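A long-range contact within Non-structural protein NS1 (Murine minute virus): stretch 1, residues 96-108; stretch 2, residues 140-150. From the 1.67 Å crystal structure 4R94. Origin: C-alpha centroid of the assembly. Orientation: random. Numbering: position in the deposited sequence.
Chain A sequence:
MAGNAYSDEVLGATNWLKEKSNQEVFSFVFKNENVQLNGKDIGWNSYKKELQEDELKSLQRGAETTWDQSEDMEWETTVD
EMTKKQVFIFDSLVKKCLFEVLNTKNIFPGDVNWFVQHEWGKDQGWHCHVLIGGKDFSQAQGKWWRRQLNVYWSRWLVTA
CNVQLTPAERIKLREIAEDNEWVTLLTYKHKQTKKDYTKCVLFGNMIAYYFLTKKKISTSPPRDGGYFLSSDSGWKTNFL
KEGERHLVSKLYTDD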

ATOM      1  N   LYS A  96       8.536   4.418   1.452  1.00 16.72           N
ATOM      2  CA  LYS A  96      10.001   4.432   1.461  1.00 19.02           C
ATOM      3  C   LYS A  96      10.542   3.476   0.397  1.00 20.73           C
ATOM      4  O   LYS A  96      11.466   3.823  -0.331  1.00 19.67           O
ATOM      5  N   CYS A  97       9.941   2.287   0.291  1.00 17.95           N
ATOM      6  CA  CYS A  97      10.403   1.302  -0.683  1.00 19.06           C
ATOM      7  C   CYS A  97      10.232   1.812  -2.107  1.00 20.97           C
ATOM      8  O   CYS A  97      11.133   1.679  -2.942  1.00 17.97           O
ATOM      9  N   LEU A  98       9.058   2.371  -2.384  1.00 16.88           N
ATOM     10  CA  LEU A  98       8.766   2.907  -3.704  1.00 17.02           C
ATOM     11  C   LEU A  98       9.777   4.001  -4.038  1.00 18.36           C
ATOM     12  O   LEU A  98      10.333   4.024  -5.135  1.00 19.30           O
ATOM     13  N   PHE A  99       9.998   4.905  -3.091  1.00 17.99           N
ATOM     14  CA  PHE A  99      10.885   6.047  -3.346  1.00 20.88           C
ATOM     15  C   PHE A  99      12.338   5.597  -3.524  1.00 23.39           C
ATOM     16  O   PHE A  99      13.063   6.169  -4.336  1.00 22.57           O
ATOM     17  N   GLU A 100      12.752   4.565  -2.789  1.00 20.64           N
ATOM     18  CA  GLU A 100      14.095   4.020  -2.945  1.00 23.35           C
ATOM     19  C   GLU A 100      14.300   3.464  -4.342  1.00 23.38           C
ATOM     20  O   GLU A 100      15.358   3.676  -4.940  1.00 24.86           O
ATOM     21  N   VAL A 101      13.289   2.779  -4.890  1.00 20.29           N
ATOM     22  CA  VAL A 101      13.438   2.236  -6.231  1.00 21.02           C
ATOM     23  C   VAL A 101      13.391   3.357  -7.270  1.00 23.25           C
ATOM     24  O   VAL A 101      14.148   3.328  -8.240  1.00 24.17           O
ATOM     25  N   LEU A 102      12.535   4.360  -7.056  1.00 21.10           N
ATOM     26  CA  LEU A 102      12.527   5.524  -7.950  1.00 20.14           C
ATOM     27  C   LEU A 102      13.920   6.169  -8.013  1.00 23.20           C
ATOM     28  O   LEU A 102      14.385   6.543  -9.095  1.00 24.83           O
ATOM     29  N   ASN A 103      14.568   6.299  -6.859  1.00 21.70           N
ATOM     30  CA  ASN A 103      15.922   6.859  -6.815  1.00 23.49           C
ATOM     31  C   ASN A 103      16.886   6.031  -7.658  1.00 27.71           C
ATOM     32  O   ASN A 103      17.701   6.577  -8.415  1.00 25.43           O
ATOM     33  N   THR A 104      16.785   4.708  -7.534  1.00 22.90           N
ATOM     34  CA  THR A 104      17.649   3.808  -8.292  1.00 25.52           C
ATOM     35  C   THR A 104      17.556   4.094  -9.786  1.00 27.52           C
ATOM     36  O   THR A 104      18.560   4.054 -10.500  1.00 30.95           O
ATOM     37  N   LYS A 105      16.352   4.422 -10.240  1.00 25.32           N
ATOM     38  CA  LYS A 105      16.090   4.674 -11.647  1.00 26.01           C
ATOM     39  C   LYS A 105      16.185   6.150 -12.028  1.00 28.54           C
ATOM     40  O   LYS A 105      15.904   6.507 -13.175  1.00 28.99           O
ATOM     41  N   ASN A 106      16.566   6.992 -11.073  1.00 26.89           N
ATOM     42  CA  ASN A 106      16.632   8.443 -11.274  1.00 27.54           C
ATOM     43  C   ASN A 106      15.314   9.014 -11.780  1.00 29.18           C
ATOM     44  O   ASN A 106      15.294   9.887 -12.658  1.00 28.48           O
ATOM     45  N   ILE A 107      14.207   8.499 -11.252  1.00 26.73           N
ATOM     46  CA  ILE A 107      12.894   8.990 -11.634  1.00 22.48           C
ATOM     47  C   ILE A 107      12.439  10.103 -10.699  1.00 24.83           C
ATOM     48  O   ILE A 107      12.373   9.928  -9.475  1.00 24.56           O
ATOM     49  N   PHE A 108      12.172  11.265 -11.291  1.00 21.84           N
ATOM     50  CA  PHE A 108      11.664  12.433 -10.576  1.00 23.70           C
ATOM     51  C   PHE A 108      10.265  12.099 -10.072  1.00 24.89           C
ATOM     52  O   PHE A 108       9.421  11.685 -10.861  1.00 22.64           O
ATOM     53  N   ALA A 140       7.963  -4.472 -19.441  1.00 31.43           N
ATOM     54  CA  ALA A 140       9.058  -5.429 -19.298  1.00 30.30           C
ATOM     55  C   ALA A 140       9.859  -5.241 -18.004  1.00 27.77           C
ATOM     56  O   ALA A 140      10.619  -6.121 -17.622  1.00 32.05           O
ATOM     57  N   GLN A 141       9.671  -4.103 -17.337  1.00 28.58           N
ATOM     58  CA  GLN A 141      10.411  -3.782 -16.116  1.00 27.99           C
ATOM     59  C   GLN A 141       9.693  -4.263 -14.854  1.00 25.39           C
ATOM     60  O   GLN A 141      10.223  -4.125 -13.740  1.00 23.80           O
ATOM     61  N   GLY A 142       8.496  -4.813 -15.020  1.00 24.61           N
ATOM     62  CA  GLY A 142       7.678  -5.220 -13.884  1.00 25.11           C
ATOM     63  C   GLY A 142       8.337  -6.203 -12.940  1.00 24.09           C
ATOM     64  O   GLY A 142       8.320  -6.011 -11.715  1.00 22.53           O
ATOM     65  N   LYS A 143       8.920  -7.261 -13.496  1.00 21.70           N
ATOM     66  CA  LYS A 143       9.599  -8.276 -12.686  1.00 24.42           C
ATOM     67  C   LYS A 143      10.746  -7.699 -11.865  1.00 23.49           C
ATOM     68  O   LYS A 143      10.897  -8.035 -10.692  1.00 23.54           O
ATOM     69  N   TRP A 144      11.554  -6.852 -12.497  1.00 22.86           N
ATOM     70  CA  TRP A 144      12.637  -6.163 -11.809  1.00 25.14           C
ATOM     71  C   TRP A 144      12.101  -5.294 -10.676  1.00 23.02           C
ATOM     72  O   TRP A 144      12.664  -5.283  -9.576  1.00 22.08           O
ATOM     73  N   TRP A 145      11.009  -4.581 -10.945  1.00 21.70           N
ATOM     74  CA  TRP A 145      10.420  -3.705  -9.935  1.00 22.64           C
ATOM     75  C   TRP A 145       9.953  -4.530  -8.743  1.00 20.93           C
ATOM     76  O   TRP A 145      10.220  -4.164  -7.593  1.00 18.42           O
ATOM     77  N   ARG A 146       9.269  -5.647  -9.000  1.00 19.36           N
ATOM     78  CA  ARG A 146       8.806  -6.486  -7.892  1.00 19.57           C
ATOM     79  C   ARG A 146       9.973  -6.990  -7.056  1.00 20.39           C
ATOM     80  O   ARG A 146       9.913  -6.991  -5.825  1.00 20.01           O
ATOM     81  N   ARG A 147      11.041  -7.419  -7.718  1.00 19.89           N
ATOM     82  CA  ARG A 147      12.198  -7.922  -6.983  1.00 22.84           C
ATOM     83  C   ARG A 147      12.855  -6.848  -6.113  1.00 21.98           C
ATOM     84  O   ARG A 147      13.153  -7.092  -4.942  1.00 21.28           O
ATOM     85  N   GLN A 148      13.069  -5.667  -6.683  1.00 21.52           N
ATOM     86  CA  GLN A 148      13.707  -4.569  -5.963  1.00 20.70           C
ATOM     87  C   GLN A 148      12.855  -4.130  -4.786  1.00 20.51           C
ATOM     88  O   GLN A 148      13.362  -3.918  -3.673  1.00 20.30           O
ATOM     89  N   LEU A 149      11.559  -3.994  -5.041  1.00 19.12           N
ATOM     90  CA  LEU A 149      10.631  -3.629  -3.989  1.00 18.21           C
ATOM     91  C   LEU A 149      10.655  -4.656  -2.868  1.00 19.54           C
ATOM     92  O   LEU A 149      10.594  -4.280  -1.706  1.00 17.75           O
ATOM     93  N   ASN A 150      10.737  -5.941  -3.199  1.00 19.91           N
ATOM     94  CA  ASN A 150      10.749  -6.964  -2.158  1.00 19.79           C
ATOM     95  C   ASN A 150      12.050  -6.906  -1.368  1.00 19.48           C
ATOM     96  O   ASN A 150      12.050  -7.147  -0.163  1.00 20.68           O
TER

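This is an apolar helix-to-helix contact in which V101 plugs into a hole lined by two tryptophans, with no direct hydrogen bond between the stretches. Helix 96-104 and helix 142-150 run at 124° to each other, and their axes approach to 9.5 Å. The two stretches bury 525 Å² between them.

V101 is the knob. Its CA-to-CB bond points toward the other stretch, and its side chain (chi1 t) sits among W144, W145, Q148 and L149. V101 CG1 lies 3.4 Å from the centroid of the W145 six-membered ring, almost on the ring normal, which makes a CH-pi contact over the face. The same V101 CG1 is 3.6 Å from W144 CZ3. V101 CG2 packs 3.6 Å from L149 CD2 and 3.9 Å from Q148 CB.

The W145 CA-to-CB bond points sideways to the first stretch, with chi1 at -99°, between the usual wells. Its indole still reaches across to the first stretch. L102 CD2 meets the ring edge, 3.7 Å from W145 CH2. L102 (m, t) points away at CB, but the end of its side chain comes nearer. I107 CD1 also lies at this edge, more loosely, 4.4 Å from W145 CZ2.

L149 fills the other end of the contact. It is also m, t and sideways, and its end comes nearer. L149 CD2 lies 3.9 Å from L98 CD2 and 4.1 Å from C97 CB. L98 is m, t. C97 points toward the second stretch with chi1 m. The backbones come close here, with C97 CA and L149 CA 5.9 Å apart.

W144 (chi1 t) covers the more exposed side. K105 places its CE over one face of this indole, 3.8 Å from the centroid of the W144 six-membered ring. Its chi1 and chi2 are m, chi3 is -148°, between wells, and chi4 is p. K105 NZ is 5.0 Å from the centroid of the same W144 ring, also over the face, so a cation-pi interaction adds to the CH-pi contact. T104 CG2 (chi1 m) meets the ring edge, 3.8 Å from W144 CH2.

Polar links are few. K105 NZ and Q141 NE2 approach to 3.1 Å, but both are donors, so this is not a hydrogen bond. Q141 has chi1 m and chi2 t. Water 1 supplies a bridge between the helices. Its O donates to Q148 OE1 at 2.8 Å and is hydrogen-bonded to T104 OG1 at 2.6 Å. Q148 (m, m) thus contributes its CB to the pocket around V101 and its amide oxygen to the water.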

ATOM      1  CB  LYS A  96      10.564   4.055   2.834  1.00 20.62           C
ATOM      2  CG  LYS A  96      12.072   4.206   2.927  1.00 24.24           C
ATOM      3  CD  LYS A  96      12.445   5.670   3.002  1.00 29.99           C
ATOM      4  CE  LYS A  96      13.949   5.841   3.213  1.00 34.91           C
ATOM      5  NZ  LYS A  96      14.296   7.267   3.388  1.00 40.95           N
ATOM      6  CB  CYS A  97       9.648  -0.022  -0.529  1.00 16.62           C
ATOM      7  SG  CYS A  97      10.057  -0.877   0.984  1.00 19.22           S
ATOM      8  CB  LEU A  98       7.347   3.474  -3.766  1.00 18.71           C
ATOM      9  CG  LEU A  98       6.196   2.504  -3.512  1.00 17.50           C
ATOM     10  CD1 LEU A  98       4.902   3.305  -3.421  1.00 19.10           C
ATOM     11  CD2 LEU A  98       6.124   1.442  -4.601  1.00 19.71           C
ATOM     12  CB  PHE A  99      10.760   7.084  -2.229  1.00 23.76           C
ATOM     13  CG  PHE A  99       9.387   7.698  -2.122  1.00 25.16           C
ATOM     14  CD1 PHE A  99       8.482   7.607  -3.167  1.00 30.46           C
ATOM     15  CD2 PHE A  99       9.005   8.363  -0.970  1.00 26.54           C
ATOM     16  CE1 PHE A  99       7.226   8.174  -3.060  1.00 31.26           C
ATOM     17  CE2 PHE A  99       7.754   8.930  -0.865  1.00 28.22           C
ATOM     18  CZ  PHE A  99       6.870   8.838  -1.904  1.00 26.61           C
ATOM     19  CB  GLU A 100      14.372   2.945  -1.887  1.00 23.67           C
ATOM     20  CG  GLU A 100      14.546   3.541  -0.503  1.00 26.79           C
ATOM     21  CD  GLU A 100      14.782   2.527   0.601  1.00 31.88           C
ATOM     22  OE1 GLU A 100      14.115   1.473   0.610  1.00 36.94           O
ATOM     23  OE2 GLU A 100      15.626   2.805   1.481  1.00 36.44           O
ATOM     24  CB  VAL A 101      12.378   1.159  -6.518  1.00 22.55           C
ATOM     25  CG1 VAL A 101      12.535   0.618  -7.938  1.00 23.42           C
ATOM     26  CG2 VAL A 101      12.578   0.031  -5.503  1.00 24.04           C
ATOM     27  CB  LEU A 102      11.498   6.557  -7.497  1.00 21.17           C
ATOM     28  CG  LEU A 102      10.021   6.179  -7.676  1.00 19.81           C
ATOM     29  CD1 LEU A 102       9.155   7.267  -7.064  1.00 24.18           C
ATOM     30  CD2 LEU A 102       9.696   5.982  -9.133  1.00 22.05           C
ATOM     31  CB  ASN A 103      16.441   6.955  -5.381  1.00 24.70           C
ATOM     32  CG  ASN A 103      15.903   8.159  -4.640  1.00 34.51           C
ATOM     33  OD1 ASN A 103      15.445   9.126  -5.250  1.00 41.14           O
ATOM     34  ND2 ASN A 103      15.969   8.114  -3.313  1.00 35.78           N
ATOM     35  CB  THR A 104      17.290   2.338  -8.008  1.00 25.11           C
ATOM     36  OG1 THR A 104      17.687   2.031  -6.671  1.00 31.99           O
ATOM     37  CG2 THR A 104      18.002   1.398  -8.965  1.00 34.47           C
ATOM     38  CB  LYS A 105      14.704   4.141 -12.021  1.00 28.64           C
ATOM     39  CG  LYS A 105      14.595   2.619 -12.029  1.00 32.09           C
ATOM     40  CD  LYS A 105      15.684   2.014 -12.895  1.00 36.09           C
ATOM     41  CE  LYS A 105      15.229   0.726 -13.556  1.00 42.60           C
ATOM     42  NZ  LYS A 105      14.549   0.987 -14.856  1.00 42.46           N
ATOM     43  CB  ASN A 106      17.752   8.798 -12.252  1.00 30.86           C
ATOM     44  CG  ASN A 106      19.096   8.298 -11.789  1.00 31.43           C
ATOM     45  OD1 ASN A 106      19.535   8.603 -10.681  1.00 35.55           O
ATOM     46  ND2 ASN A 106      19.745   7.497 -12.619  1.00 36.36           N
ATOM     47  CB  ILE A 107      11.845   7.853 -11.654  1.00 24.05           C
ATOM     48  CG1 ILE A 107      12.237   6.797 -12.689  1.00 28.30           C
ATOM     49  CG2 ILE A 107      10.500   8.406 -12.020  1.00 24.55           C
ATOM     50  CD1 ILE A 107      11.352   5.560 -12.673  1.00 27.69           C
ATOM     51  CB  PHE A 108      11.652  13.643 -11.518  1.00 22.67           C
ATOM     52  CG  PHE A 108      11.167  14.919 -10.893  1.00 23.46           C
ATOM     53  CD1 PHE A 108      12.055  15.769 -10.254  1.00 24.83           C
ATOM     54  CD2 PHE A 108       9.842  15.305 -11.013  1.00 26.07           C
ATOM     55  CE1 PHE A 108      11.617  16.957  -9.698  1.00 25.82           C
ATOM     56  CE2 PHE A 108       9.396  16.492 -10.465  1.00 24.29           C
ATOM     57  CZ  PHE A 108      10.279  17.320  -9.810  1.00 27.77           C
ATOM     58  CB  ALA A 140       9.990  -5.338 -20.500  1.00 33.80           C
ATOM     59  CB  GLN A 141      10.647  -2.278 -16.018  1.00 30.18           C
ATOM     60  CG  GLN A 141      11.419  -1.669 -17.176  1.00 32.92           C
ATOM     61  CD  GLN A 141      11.528  -0.158 -17.060  1.00 38.17           C
ATOM     62  OE1 GLN A 141      10.545   0.529 -16.769  1.00 37.90           O
ATOM     63  NE2 GLN A 141      12.730   0.366 -17.276  1.00 43.51           N
ATOM     64  CB  LYS A 143      10.131  -9.397 -13.574  1.00 27.95           C
ATOM     65  CG  LYS A 143       9.045 -10.312 -14.123  1.00 34.72           C
ATOM     66  CD  LYS A 143       9.526 -11.005 -15.387  1.00 39.68           C
ATOM     67  CE  LYS A 143       8.800 -12.316 -15.605  1.00 48.61           C
ATOM     68  NZ  LYS A 143       9.219 -13.328 -14.592  1.00 50.89           N
ATOM     69  CB  TRP A 144      13.440  -5.305 -12.791  1.00 24.79           C
ATOM     70  CG  TRP A 144      14.603  -4.574 -12.180  1.00 25.10           C
ATOM     71  CD1 TRP A 144      15.895  -5.013 -12.096  1.00 30.13           C
ATOM     72  CD2 TRP A 144      14.586  -3.265 -11.592  1.00 23.33           C
ATOM     73  NE1 TRP A 144      16.681  -4.061 -11.491  1.00 30.30           N
ATOM     74  CE2 TRP A 144      15.903  -2.978 -11.174  1.00 29.43           C
ATOM     75  CE3 TRP A 144      13.588  -2.312 -11.377  1.00 26.59           C
ATOM     76  CZ2 TRP A 144      16.241  -1.778 -10.552  1.00 29.61           C
ATOM     77  CZ3 TRP A 144      13.926  -1.120 -10.766  1.00 24.85           C
ATOM     78  CH2 TRP A 144      15.242  -0.863 -10.358  1.00 27.23           C
ATOM     79  CB  TRP A 145       9.254  -2.887 -10.524  1.00 19.40           C
ATOM     80  CG  TRP A 145       9.668  -1.488 -10.908  1.00 20.09           C
ATOM     81  CD1 TRP A 145      10.217  -1.092 -12.095  1.00 24.42           C
ATOM     82  CD2 TRP A 145       9.584  -0.315 -10.090  1.00 23.86           C
ATOM     83  NE1 TRP A 145      10.470   0.263 -12.069  1.00 25.59           N
ATOM     84  CE2 TRP A 145      10.091   0.761 -10.847  1.00 23.31           C
ATOM     85  CE3 TRP A 145       9.120  -0.068  -8.787  1.00 22.75           C
ATOM     86  CZ2 TRP A 145      10.161   2.064 -10.344  1.00 26.77           C
ATOM     87  CZ3 TRP A 145       9.178   1.226  -8.293  1.00 24.59           C
ATOM     88  CH2 TRP A 145       9.698   2.278  -9.071  1.00 27.05           C
ATOM     89  CB  ARG A 146       7.987  -7.680  -8.382  1.00 18.32           C
ATOM     90  CG  ARG A 146       7.256  -8.422  -7.245  1.00 19.53           C
ATOM     91  CD  ARG A 146       7.213  -9.944  -7.461  1.00 18.29           C
ATOM     92  NE  ARG A 146       8.553 -10.522  -7.378  1.00 21.72           N
ATOM     93  CZ  ARG A 146       9.202 -10.761  -6.240  1.00 25.44           C
ATOM     94  NH1 ARG A 146       8.634 -10.471  -5.077  1.00 20.96           N
ATOM     95  NH2 ARG A 146      10.428 -11.285  -6.258  1.00 24.35           N
ATOM     96  CB  ARG A 147      13.228  -8.509  -7.947  1.00 23.87           C
ATOM     97  CG  ARG A 147      14.451  -9.058  -7.227  1.00 32.11           C
ATOM     98  CD  ARG A 147      15.303  -9.903  -8.155  1.00 40.13           C
ATOM     99  NE  ARG A 147      15.638  -9.187  -9.384  1.00 50.30           N
ATOM    100  CZ  ARG A 147      16.640  -8.319  -9.491  1.00 47.61           C
ATOM    101  NH1 ARG A 147      17.408  -8.058  -8.442  1.00 51.45           N
ATOM    102  NH2 ARG A 147      16.876  -7.714 -10.647  1.00 50.20           N
ATOM    103  CB  GLN A 148      13.953  -3.385  -6.890  1.00 22.84           C
ATOM    104  CG  GLN A 148      14.973  -3.681  -7.966  1.00 24.48           C
ATOM    105  CD  GLN A 148      16.333  -3.975  -7.378  1.00 28.90           C
ATOM    106  OE1 GLN A 148      16.774  -3.298  -6.449  1.00 32.17           O
ATOM    107  NE2 GLN A 148      17.001  -4.996  -7.905  1.00 34.04           N
ATOM    108  CB  LEU A 149       9.201  -3.468  -4.544  1.00 17.24           C
ATOM    109  CG  LEU A 149       8.950  -2.183  -5.341  1.00 17.39           C
ATOM    110  CD1 LEU A 149       7.513  -2.197  -5.874  1.00 17.71           C
ATOM    111  CD2 LEU A 149       9.238  -0.887  -4.538  1.00 19.17           C
ATOM    112  CB  ASN A 150      10.555  -8.362  -2.755  1.00 18.58           C
ATOM    113  CG  ASN A 150       9.836  -9.313  -1.809  1.00 19.95           C
ATOM    114  OD1 ASN A 150       9.115 -10.190  -2.249  1.00 20.31           O
ATOM    115  ND2 ASN A 150      10.013  -9.125  -0.512  1.00 21.26           N
TER
HETATM  116  O   HOH W   1      17.385  -0.547  -6.247  1.00 37.89           O